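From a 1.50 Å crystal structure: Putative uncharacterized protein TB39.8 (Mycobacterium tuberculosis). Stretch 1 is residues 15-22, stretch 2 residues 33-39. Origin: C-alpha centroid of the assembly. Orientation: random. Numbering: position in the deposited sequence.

Stretch 1 (15-22) GRTYQLRE
Stretch 2 (33-39) AQFRLPD

The two stretches run roughly antiparallel, their end-to-end directions 158° apart, and bury 387 Å² between them. Strand 17-19 faces strand 35-36 with Y18 CA 6.5 Å from F35 CA; no backbone-to-backbone hydrogen bond crosses; the contact joins side chain to side chain, and the R16 side chain to the R36 backbone.

Q34 (-72/-36) turns its CA-to-CB bond toward stretch 1 with chi1 m, chi2 p and chi3 43°. Its CB lies 3.3 Å from Y18 OH, and its CG sits over one face of the R21 guanidinium, 3.5 Å from R21 NH2. Water 2 ties the ends of these side chains together, accepting from R21 NH1 at 2.7 Å and Q34 NE2 at 3.0 Å. R21 (-103/158; chi1 m, chi2 t, chi3 -125°, chi4 163°) is long enough to reach this exposed margin.

F35 (-126/107; chi1 t, chi2 29°) meets Y18 (-131/133; chi1 t, chi2 76°), both buried and both pointing toward the opposing stretch. Their planes differ by 16°, but with centroids 5.5 Å apart the rings barely overlap. Each ring instead receives the other's CB over a face: Y18 CB is 3.6 Å from the F35 ring centroid, 12° off its normal, and F35 CB is 4.3 Å from the Y18 ring centroid, 24° off. Flat aromatic surfaces suit this reciprocal packing.

R36 (-102/126; chi1 to chi3 all t) points its CA-to-CB bond sideways and contributes backbone. Its O accepts from R16 NH2 at 2.9 Å (155°) and R16 NH1 at 3.2 Å (138°), while water 1 accepts from R36 N at 2.8 Å and, weakly, from R16 NH1 at 3.2 Å. R16 (-59/135; chi1 t, chi2 t, chi3 p, chi4 99°) places F35 CE1 over its guanidinium face, 3.6 Å from NH1.

L37, a buried residue (-112/131; m, t), has CD2 4.0 Å from R16 NH2. P38 (-86/71) sets CD 3.6 Å from R16 NH2 at the guanidinium edge. D39 (-146/116) does not touch stretch 1.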

# COMPACT_ATOMS: atom_id res chain seq x y z
N GLY A 15 -12.58 7.66 1.44
CA GLY A 15 -11.58 8.00 2.44
C GLY A 15 -11.03 6.85 3.25
O GLY A 15 -10.32 7.07 4.20
N ARG A 16 -11.35 5.61 2.88
CA ARG A 16 -10.97 4.46 3.69
C ARG A 16 -9.45 4.37 3.89
O ARG A 16 -8.68 4.49 2.94
CB ARG A 16 -11.48 3.16 3.07
CG ARG A 16 -11.37 1.98 3.96
CD ARG A 16 -12.34 0.86 3.56
NE ARG A 16 -12.11 0.39 2.21
CZ ARG A 16 -11.44 -0.71 1.88
NH1 ARG A 16 -10.91 -1.49 2.82
NH2 ARG A 16 -11.33 -1.05 0.61
N THR A 17 -9.05 4.10 5.13
CA THR A 17 -7.68 4.22 5.59
C THR A 17 -7.22 2.96 6.30
O THR A 17 -7.99 2.29 6.97
CB THR A 17 -7.57 5.43 6.53
OG1 THR A 17 -7.83 6.63 5.78
CG2 THR A 17 -6.21 5.55 7.17
N TYR A 18 -5.94 2.64 6.12
CA TYR A 18 -5.28 1.56 6.81
C TYR A 18 -3.97 2.06 7.40
O TYR A 18 -3.20 2.77 6.72
CB TYR A 18 -5.01 0.43 5.83
CG TYR A 18 -4.24 -0.70 6.44
CD1 TYR A 18 -4.85 -1.60 7.29
CD2 TYR A 18 -2.89 -0.86 6.19
CE1 TYR A 18 -4.13 -2.66 7.86
CE2 TYR A 18 -2.16 -1.90 6.76
CZ TYR A 18 -2.78 -2.79 7.58
OH TYR A 18 -2.10 -3.84 8.17
N GLN A 19 -3.74 1.73 8.66
CA GLN A 19 -2.51 2.08 9.34
C GLN A 19 -1.56 0.89 9.34
O GLN A 19 -1.94 -0.18 9.78
CB GLN A 19 -2.79 2.56 10.76
CG GLN A 19 -1.57 3.12 11.44
CD GLN A 19 -1.89 3.99 12.62
OE1 GLN A 19 -1.58 3.64 13.74
NE2 GLN A 19 -2.52 5.13 12.36
N LEU A 20 -0.33 1.10 8.90
CA LEU A 20 0.62 -0.01 8.84
C LEU A 20 0.88 -0.55 10.23
O LEU A 20 1.03 0.21 11.21
CB LEU A 20 1.96 0.38 8.23
CG LEU A 20 1.97 0.88 6.80
CD1 LEU A 20 3.40 1.04 6.32
CD2 LEU A 20 1.22 -0.06 5.90
N ARG A 21 0.97 -1.87 10.31
CA ARG A 21 1.44 -2.54 11.50
C ARG A 21 2.87 -3.01 11.29
O ARG A 21 3.32 -3.18 10.15
CB ARG A 21 0.56 -3.76 11.78
CG ARG A 21 -0.93 -3.44 11.91
CD ARG A 21 -1.79 -4.68 12.14
NE ARG A 21 -2.87 -4.82 11.15
CZ ARG A 21 -3.55 -5.95 10.91
NH1 ARG A 21 -3.28 -7.06 11.59
NH2 ARG A 21 -4.50 -5.96 9.99
N GLU A 22 3.60 -3.23 12.37
CA GLU A 22 4.92 -3.80 12.28
C GLU A 22 4.83 -5.15 11.59
O GLU A 22 3.94 -5.95 11.84
CB GLU A 22 5.51 -3.94 13.69
CG GLU A 22 6.92 -4.48 13.72
CD GLU A 22 7.49 -4.49 15.12
OE1 GLU A 22 7.10 -3.63 15.95
OE2 GLU A 22 8.34 -5.38 15.38
N ALA A 33 -5.90 -10.43 2.89
CA ALA A 33 -5.24 -9.12 2.84
C ALA A 33 -5.51 -8.34 4.09
O ALA A 33 -6.62 -8.39 4.63
CB ALA A 33 -5.71 -8.31 1.59
N GLN A 34 -4.50 -7.62 4.56
CA GLN A 34 -4.66 -6.67 5.66
C GLN A 34 -5.44 -5.45 5.24
O GLN A 34 -6.18 -4.88 6.04
CB GLN A 34 -3.30 -6.26 6.23
CG GLN A 34 -2.73 -7.23 7.27
CD GLN A 34 -2.18 -8.50 6.71
OE1 GLN A 34 -1.48 -8.52 5.69
NE2 GLN A 34 -2.48 -9.60 7.38
N PHE A 35 -5.24 -5.00 4.00
CA PHE A 35 -5.99 -3.89 3.41
C PHE A 35 -6.56 -4.45 2.11
O PHE A 35 -5.85 -4.71 1.15
CB PHE A 35 -5.08 -2.69 3.16
CG PHE A 35 -5.79 -1.40 2.86
CD1 PHE A 35 -7.06 -1.11 3.35
CD2 PHE A 35 -5.14 -0.42 2.14
CE1 PHE A 35 -7.67 0.12 3.08
CE2 PHE A 35 -5.74 0.81 1.89
CZ PHE A 35 -7.00 1.07 2.36
N ARG A 36 -7.87 -4.69 2.14
CA ARG A 36 -8.56 -5.43 1.10
C ARG A 36 -9.29 -4.47 0.17
O ARG A 36 -10.07 -3.63 0.63
CB ARG A 36 -9.52 -6.43 1.74
CG ARG A 36 -10.17 -7.37 0.76
CD ARG A 36 -11.12 -8.28 1.49
NE ARG A 36 -11.67 -9.31 0.62
CZ ARG A 36 -12.50 -10.25 1.03
NH1 ARG A 36 -12.83 -10.32 2.30
NH2 ARG A 36 -12.96 -11.14 0.17
N LEU A 37 -9.03 -4.57 -1.14
CA LEU A 37 -9.58 -3.63 -2.14
C LEU A 37 -10.59 -4.32 -3.06
O LEU A 37 -10.28 -5.36 -3.64
CB LEU A 37 -8.46 -3.02 -2.99
CG LEU A 37 -7.32 -2.33 -2.27
CD1 LEU A 37 -6.41 -1.56 -3.22
CD2 LEU A 37 -7.80 -1.42 -1.20
N PRO A 38 -11.77 -3.70 -3.24
CA PRO A 38 -12.82 -4.22 -4.09
C PRO A 38 -12.60 -3.79 -5.55
O PRO A 38 -13.28 -2.91 -6.06
CB PRO A 38 -14.06 -3.59 -3.50
CG PRO A 38 -13.60 -2.29 -3.06
CD PRO A 38 -12.26 -2.55 -2.48
N ASP A 39 -11.59 -4.38 -6.15
CA ASP A 39 -11.08 -3.96 -7.46
C ASP A 39 -10.61 -5.21 -8.16
O ASP A 39 -9.68 -5.87 -7.71
CB ASP A 39 -9.93 -2.96 -7.22
CG ASP A 39 -9.36 -2.37 -8.49
OD1 ASP A 39 -9.47 -2.98 -9.57
OD2 ASP A 39 -8.78 -1.27 -8.41
O HOH W 1 -9.54 -3.99 4.29
O HOH W 2 -3.75 -9.24 10.09